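Side-chain contacts in CrmK (Actinoalloteichus sp. WH1-2216-6, PDB 5I1V), which is an FAD-dependent oxidase with covalently bound flavin that takes part in recycling shunt products during caerulomycin biosynthesis: residues Ala41-Ala46 with Val196-Trp201; Glu45-Ala50 with Glu156-Asp161. All blocks are in the same frame, centred on the assembly; numbering follows the deposited sequence.

Interaction 1: Ala41-Ala46 with Val196-Trp201; sequences AQVVEA and VITRYW. With FAD (flavin-adenine dinucleotide), chain E.
Val43 on helix 40-52 and Val196 on strand 196-202 hold the nearest backbone points of the two segments, with Val43 CA 7.8 Å from Val196 CA, so the helix lies against one side of the strand and only side chains bridge the gap. This is helix-on-sheet packing in the FAD-binding domain of the PCMH-type flavoenzymes, with the helix laid on the antiparallel sheet that receives the adenine end of the cofactor. Val43 has CG1 anti to its backbone N (chi1 173°), and this branch meets Val196 CG1 at 3.6 Å, the two valines crossing at a slant. Thr198 CG2 lies 4.2 Å from each methyl of Val43, CG1 and CG2, a looser contact. Thr198 divides its roles: its methyl serves this apolar patch while OG1 bonds to the carboxylate of Glu156. Thr198 and Arg199 both pair through their backbones with Glu156, and the helix-like psi of Thr198 (-34°) marks a classic beta bulge.

Between the two contacting strand residues, Ile197 projects away from the helix, and its backbone reads adenine at the atoms used in a Watson-Crick pair. Ile197 N donates to FAD N1A at 2.9 Å, and FAD N6A donates to Ile197 O over the same distance, the latter bond bent little (168°). CB, CG1 and CD1 of Ile197 lie against the adenine near N1A, while CG2 lies over one face of the Tyr200 ring, displaced toward the rim. A glycine here could keep both backbone bonds but would probably lose the aliphatic contact beside N1A and C2A and the methyl over the Tyr200 ring, opening a gap there. The outermost methyl, Ile197 CD1, ends 3.6 Å from FAD N1A.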
loop_
_atom_site.group_PDB
_atom_site.type_symbol
_atom_site.label_atom_id
_atom_site.label_comp_id
_atom_site.label_asym_id
_atom_site.label_seq_id
_atom_site.Cartn_x
_atom_site.Cartn_y
_atom_site.Cartn_z
ATOM N N ALA A 41 2.038 -24.656 15.792
ATOM C CA ALA A 41 1.952 -26.135 15.681
ATOM C C ALA A 41 1.946 -26.601 14.198
ATOM O O ALA A 41 2.505 -27.631 13.831
ATOM C CB ALA A 41 0.698 -26.645 16.378
ATOM N N GLN A 42 1.323 -25.815 13.339
ATOM C CA GLN A 42 1.292 -26.150 11.929
ATOM C C GLN A 42 2.674 -25.875 11.230
ATOM O O GLN A 42 3.052 -26.528 10.237
ATOM C CB GLN A 42 0.131 -25.415 11.287
ATOM C CG GLN A 42 -1.205 -26.006 11.633
ATOM C CD GLN A 42 -2.357 -25.198 11.065
ATOM O OE1 GLN A 42 -2.153 -24.186 10.388
ATOM N NE2 GLN A 42 -3.569 -25.630 11.344
ATOM N N VAL A 43 3.413 -24.906 11.741
ATOM C CA VAL A 43 4.767 -24.643 11.265
ATOM C C VAL A 43 5.671 -25.846 11.658
ATOM O O VAL A 43 6.404 -26.414 10.809
ATOM C CB VAL A 43 5.296 -23.324 11.805
ATOM C CG1 VAL A 43 6.762 -23.159 11.425
ATOM C CG2 VAL A 43 4.442 -22.169 11.315
ATOM N N VAL A 44 5.564 -26.286 12.917
ATOM C CA VAL A 44 6.292 -27.451 13.399
ATOM C C VAL A 44 5.983 -28.655 12.505
ATOM O O VAL A 44 6.896 -29.426 12.132
ATOM C CB VAL A 44 5.940 -27.786 14.861
ATOM C CG1 VAL A 44 6.405 -29.181 15.248
ATOM C CG2 VAL A 44 6.549 -26.749 15.785
ATOM N N GLU A 45 4.739 -28.826 12.167
ATOM C CA GLU A 45 4.350 -29.945 11.324
ATOM C C GLU A 45 4.920 -29.838 9.927
ATOM O O GLU A 45 5.428 -30.819 9.393
ATOM C CB GLU A 45 2.836 -30.058 11.269
ATOM C CG GLU A 45 2.306 -31.367 10.740
ATOM C CD GLU A 45 0.779 -31.349 10.609
ATOM O OE1 GLU A 45 0.076 -30.687 11.440
ATOM O OE2 GLU A 45 0.285 -31.975 9.648
ATOM N N ALA A 46 4.918 -28.638 9.368
ATOM C CA ALA A 46 5.478 -28.442 8.041
ATOM C C ALA A 46 6.953 -28.742 8.028
ATOM O O ALA A 46 7.441 -29.439 7.147
ATOM C CB ALA A 46 5.233 -27.022 7.576
ATOM N N VAL A 196 12.543 -21.458 12.016
ATOM C CA VAL A 196 11.420 -20.667 11.538
ATOM C C VAL A 196 10.945 -19.754 12.659
ATOM O O VAL A 196 10.415 -20.210 13.693
ATOM C CB VAL A 196 10.284 -21.498 11.080
ATOM C CG1 VAL A 196 9.129 -20.617 10.553
ATOM C CG2 VAL A 196 10.741 -22.443 10.020
ATOM N N ILE A 197 11.099 -18.455 12.446
ATOM C CA ILE A 197 10.607 -17.501 13.426
ATOM C C ILE A 197 9.091 -17.440 13.293
ATOM O O ILE A 197 8.610 -17.118 12.218
ATOM C CB ILE A 197 11.199 -16.089 13.173
ATOM C CG1 ILE A 197 12.712 -16.135 13.300
ATOM C CG2 ILE A 197 10.662 -15.035 14.145
ATOM C CD1 ILE A 197 13.359 -15.075 12.428
ATOM N N THR A 198 8.339 -17.729 14.357
ATOM C CA THR A 198 6.904 -17.611 14.275
ATOM C C THR A 198 6.380 -16.245 14.792
ATOM O O THR A 198 5.336 -15.702 14.308
ATOM C CB THR A 198 6.249 -18.788 15.010
ATOM O OG1 THR A 198 6.801 -18.895 16.292
ATOM C CG2 THR A 198 6.543 -20.065 14.255
ATOM N N ARG A 199 7.046 -15.683 15.795
ATOM C CA ARG A 199 6.606 -14.397 16.344
ATOM C C ARG A 199 7.735 -13.759 17.127
ATOM O O ARG A 199 8.643 -14.416 17.544
ATOM C CB ARG A 199 5.340 -14.524 17.236
ATOM C CG ARG A 199 5.529 -15.395 18.446
ATOM C CD ARG A 199 4.223 -16.011 18.996
ATOM N NE ARG A 199 3.722 -17.056 18.128
ATOM C CZ ARG A 199 2.548 -17.036 17.502
ATOM N NH1 ARG A 199 1.680 -16.075 17.740
ATOM N NH2 ARG A 199 2.228 -18.016 16.677
ATOM N N TYR A 200 7.631 -12.460 17.315
ATOM C CA TYR A 200 8.625 -11.641 18.002
ATOM C C TYR A 200 7.831 -10.925 19.078
ATOM O O TYR A 200 6.617 -10.670 18.914
ATOM C CB TYR A 200 9.183 -10.530 17.098
ATOM C CG TYR A 200 9.981 -10.892 15.887
ATOM C CD1 TYR A 200 11.334 -11.139 16.005
ATOM C CD2 TYR A 200 9.411 -10.917 14.608
ATOM C CE1 TYR A 200 12.137 -11.400 14.903
ATOM C CE2 TYR A 200 10.207 -11.196 13.476
ATOM C CZ TYR A 200 11.577 -11.426 13.634
ATOM O OH TYR A 200 12.432 -11.679 12.570
ATOM N N TRP A 201 8.514 -10.528 20.118
ATOM C CA TRP A 201 7.953 -9.643 21.127
ATOM C C TRP A 201 8.837 -8.414 21.230
ATOM O O TRP A 201 10.054 -8.505 21.416
ATOM C CB TRP A 201 7.860 -10.341 22.493
ATOM C CG TRP A 201 6.736 -11.322 22.621
ATOM C CD1 TRP A 201 5.470 -11.069 22.996
ATOM C CD2 TRP A 201 6.801 -12.726 22.339
ATOM N NE1 TRP A 201 4.723 -12.237 22.996
ATOM C CE2 TRP A 201 5.524 -13.268 22.597
ATOM C CE3 TRP A 201 7.819 -13.572 21.936
ATOM C CZ2 TRP A 201 5.249 -14.634 22.476
ATOM C CZ3 TRP A 201 7.550 -14.930 21.792
ATOM C CH2 TRP A 201 6.281 -15.449 22.083
HETATM P PA FAD E . 11.389 -12.718 2.654
HETATM O O1A FAD E . 11.784 -12.651 1.200
HETATM O O2A FAD E . 10.093 -13.417 2.946
HETATM O O5B FAD E . 12.549 -13.351 3.502
HETATM C C5B FAD E . 13.844 -12.767 3.599
HETATM C C4B FAD E . 14.830 -13.822 4.119
HETATM O O4B FAD E . 14.460 -14.094 5.486
HETATM C C3B FAD E . 14.832 -15.180 3.450
HETATM O O3B FAD E . 16.104 -15.771 3.648
HETATM C C2B FAD E . 13.815 -15.959 4.236
HETATM O O2B FAD E . 13.791 -17.381 4.071
HETATM C C1B FAD E . 14.059 -15.433 5.656
HETATM N N9A FAD E . 12.813 -15.412 6.462
HETATM C C8A FAD E . 11.601 -14.849 6.171
HETATM N N7A FAD E . 10.689 -15.167 7.147
HETATM C C5A FAD E . 11.343 -15.905 8.019
HETATM C C6A FAD E . 10.950 -16.515 9.265
HETATM N N6A FAD E . 9.711 -16.310 9.668
HETATM N N1A FAD E . 11.876 -17.228 9.915
HETATM C C2A FAD E . 13.123 -17.421 9.435
HETATM N N3A FAD E . 13.586 -16.832 8.303
HETATM C C4A FAD E . 12.684 -16.129 7.571
HETATM N N1 FAD E . 15.244 -3.046 5.438
HETATM C C2 FAD E . 15.475 -2.097 6.375
HETATM O O2 FAD E . 16.159 -2.363 7.371
HETATM N N3 FAD E . 14.988 -0.841 6.284
HETATM C C4 FAD E . 14.270 -0.395 5.261
HETATM O O4 FAD E . 13.812 0.767 5.247
HETATM C C4X FAD E . 13.953 -1.342 4.202
HETATM N N5 FAD E . 13.221 -0.960 3.122
HETATM C C5X FAD E . 12.864 -1.890 2.223
HETATM C C6 FAD E . 11.979 -1.558 1.196
HETATM C C7 FAD E . 11.575 -2.466 0.218
HETATM C C7M FAD E . 10.592 -2.025 -0.874
HETATM C C8 FAD E . 12.127 -3.834 0.314
HETATM C C8M FAD E . 11.776 -4.885 -0.703
HETATM C C9 FAD E . 13.021 -4.196 1.328
HETATM C C9A FAD E . 13.408 -3.269 2.294
HETATM N N10 FAD E . 14.285 -3.605 3.333
HETATM C C10 FAD E . 14.542 -2.679 4.327
HETATM C "C1'" FAD E . 15.044 -4.854 3.327
HETATM C "C2'" FAD E . 14.335 -5.907 4.117
HETATM O "O2'" FAD E . 14.595 -5.691 5.490
HETATM C "C3'" FAD E . 14.721 -7.289 3.707
HETATM O "O3'" FAD E . 14.423 -7.452 2.292
HETATM C "C4'" FAD E . 14.010 -8.353 4.570
HETATM O "O4'" FAD E . 14.846 -9.510 4.596
HETATM C "C5'" FAD E . 12.641 -8.675 4.006
HETATM O "O5'" FAD E . 11.998 -9.592 4.892
HETATM P P FAD E . 10.727 -10.336 4.304
HETATM O O1P FAD E . 9.793 -9.361 3.689
HETATM O O2P FAD E . 10.189 -11.285 5.328
HETATM O O3P FAD E . 11.397 -11.193 3.102
#

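Interaction 2: Glu45-Ala50 with Glu156-Asp161; sequences EAVSEA and EVVVVD
Within 45-50, Val47 alone meets segment 156-161, and it does so with both methyls, spreading them over two strand residues. The backbones come nearest at Val47 and Val158, whose CA atoms are 8.2 Å apart, a separation that valine-sized side chains can span. The close point lies toward the end of the strand, where Val47 CG1 and Val160 CG2 meet at 3.7 Å. With chi1 at 172°, Val47 swings CG1 to the far side of its CA-CB bond from the main-chain nitrogen, whereas the methyl of Val160 that answers it is the one beside its own backbone N, anti to the carbonyl carbon. The second branch packs less closely, with Val47 CG2 lying 4.3 Å from Val158 CG1. Extended-strand alternation explains the selection: Val158 and Val160 face the helix, and Val159 between them points to the other side of the sheet.

This buried strip of three valines contrasts with the polar flank of the helix. Glu45 is exposed, Ser48 only partly covered, and Glu49 turns its carboxylate to a salt bridge with Arg35. The apolar patch itself continues inside the protein: Val47 also touches Val196 and Val166 on neighbouring strands, and Val160 lies against Phe491 and Val51. With about 100 Å² buried between the segments, the contact is small and wholly apolar, one side of an amphipathic helix laid on the valine-rich face of an antiparallel sheet, as in the alpha+beta FAD-binding domain of the PCMH family.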
loop_
_atom_site.group_PDB
_atom_site.type_symbol
_atom_site.label_atom_id
_atom_site.label_comp_id
_atom_site.label_asym_id
_atom_site.label_seq_id
_atom_site.Cartn_x
_atom_site.Cartn_y
_atom_site.Cartn_z
ATOM N N GLU A 45 4.739 -28.826 12.167
ATOM C CA GLU A 45 4.350 -29.945 11.324
ATOM C C GLU A 45 4.920 -29.838 9.927
ATOM O O GLU A 45 5.428 -30.819 9.393
ATOM C CB GLU A 45 2.836 -30.058 11.269
ATOM C CG GLU A 45 2.306 -31.367 10.740
ATOM C CD GLU A 45 0.779 -31.349 10.609
ATOM O OE1 GLU A 45 0.076 -30.687 11.440
ATOM O OE2 GLU A 45 0.285 -31.975 9.648
ATOM N N ALA A 46 4.918 -28.638 9.368
ATOM C CA ALA A 46 5.478 -28.442 8.041
ATOM C C ALA A 46 6.953 -28.742 8.028
ATOM O O ALA A 46 7.441 -29.439 7.147
ATOM C CB ALA A 46 5.233 -27.022 7.576
ATOM N N VAL A 47 7.676 -28.248 9.025
ATOM C CA VAL A 47 9.089 -28.481 9.089
ATOM C C VAL A 47 9.425 -29.959 9.309
ATOM O O VAL A 47 10.364 -30.481 8.701
ATOM C CB VAL A 47 9.717 -27.584 10.174
ATOM C CG1 VAL A 47 11.179 -27.914 10.428
ATOM C CG2 VAL A 47 9.597 -26.147 9.761
ATOM N N SER A 48 8.705 -30.598 10.231
ATOM C CA SER A 48 8.903 -31.991 10.565
ATOM C C SER A 48 8.712 -32.913 9.335
ATOM O O SER A 48 9.532 -33.788 9.106
ATOM C CB SER A 48 8.000 -32.374 11.727
ATOM O OG SER A 48 8.173 -33.749 11.973
ATOM N N GLU A 49 7.740 -32.612 8.481
ATOM C CA GLU A 49 7.564 -33.334 7.208
ATOM C C GLU A 49 8.787 -33.207 6.300
ATOM O O GLU A 49 9.282 -34.230 5.764
ATOM C CB GLU A 49 6.313 -32.841 6.480
ATOM C CG GLU A 49 5.018 -33.246 7.189
ATOM C CD GLU A 49 3.770 -32.482 6.690
ATOM O OE1 GLU A 49 3.879 -31.523 5.886
ATOM O OE2 GLU A 49 2.663 -32.839 7.125
ATOM N N ALA A 50 9.265 -31.974 6.122
ATOM C CA ALA A 50 10.364 -31.701 5.237
ATOM C C ALA A 50 11.635 -32.332 5.780
ATOM O O ALA A 50 12.367 -33.017 5.050
ATOM C CB ALA A 50 10.530 -30.208 5.004
ATOM N N GLU A 156 10.139 -16.495 19.251
ATOM C CA GLU A 156 9.708 -17.858 19.221
ATOM C C GLU A 156 10.171 -18.437 17.914
ATOM O O GLU A 156 9.910 -17.873 16.856
ATOM C CB GLU A 156 8.184 -17.956 19.346
ATOM C CG GLU A 156 7.696 -19.367 19.389
ATOM C CD GLU A 156 6.178 -19.446 19.421
ATOM O OE1 GLU A 156 5.522 -19.304 18.366
ATOM O OE2 GLU A 156 5.644 -19.665 20.524
ATOM N N VAL A 157 10.936 -19.517 17.980
ATOM C CA VAL A 157 11.539 -20.137 16.817
ATOM C C VAL A 157 11.298 -21.634 16.805
ATOM O O VAL A 157 11.468 -22.304 17.839
ATOM C CB VAL A 157 13.050 -19.953 16.849
ATOM C CG1 VAL A 157 13.675 -20.183 15.502
ATOM C CG2 VAL A 157 13.403 -18.549 17.320
ATOM N N VAL A 158 10.919 -22.151 15.641
ATOM C CA VAL A 158 10.818 -23.562 15.418
ATOM C C VAL A 158 12.169 -24.045 14.948
ATOM O O VAL A 158 12.679 -23.594 13.922
ATOM C CB VAL A 158 9.729 -23.848 14.363
ATOM C CG1 VAL A 158 9.677 -25.314 14.002
ATOM C CG2 VAL A 158 8.373 -23.421 14.901
ATOM N N VAL A 159 12.708 -24.988 15.690
ATOM C CA VAL A 159 14.080 -25.458 15.491
ATOM C C VAL A 159 14.117 -26.998 15.365
ATOM O O VAL A 159 13.162 -27.674 15.742
ATOM C CB VAL A 159 15.011 -25.058 16.620
ATOM C CG1 VAL A 159 15.279 -23.575 16.630
ATOM C CG2 VAL A 159 14.489 -25.542 17.992
ATOM N N VAL A 160 15.208 -27.505 14.803
ATOM C CA VAL A 160 15.411 -28.921 14.493
ATOM C C VAL A 160 16.702 -29.431 15.139
ATOM O O VAL A 160 17.786 -28.915 14.878
ATOM C CB VAL A 160 15.530 -29.140 12.980
ATOM C CG1 VAL A 160 15.582 -30.634 12.648
ATOM C CG2 VAL A 160 14.393 -28.432 12.241
ATOM N N ASP A 161 16.593 -30.417 16.004
ATOM C CA ASP A 161 17.810 -30.950 16.669
ATOM C C ASP A 161 18.561 -31.927 15.793
ATOM O O ASP A 161 18.126 -32.187 14.688
ATOM C CB ASP A 161 17.481 -31.534 18.041
ATOM C CG ASP A 161 16.857 -32.909 18.000
ATOM O OD1 ASP A 161 16.721 -33.537 16.923
ATOM O OD2 ASP A 161 16.501 -33.377 19.107
#

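Overall arrangement
Both contacts belong to the buried core between helix 40-52 and the five-stranded antiparallel sheet, and their centres lie about 8 Å apart. Val43 and Val47, one helical turn apart, both straddle the neighbouring strands 196-202 and 152-160; interaction 1 describes Val43 on the first, interaction 2 Val47 on the second. The apolar patches merge where Val43 CG1 lies 3.8 Å from Val158 CG2, and the strands are joined by the backbone pairing of Val196 with Val158. Their chemistry differs in what lies behind them: interaction 1 backs onto the adenine of FAD through Ile197, whereas interaction 2, farther from the chain centre, is plain valine packing, with the side chain of Val158 about 8 Å from the FAD.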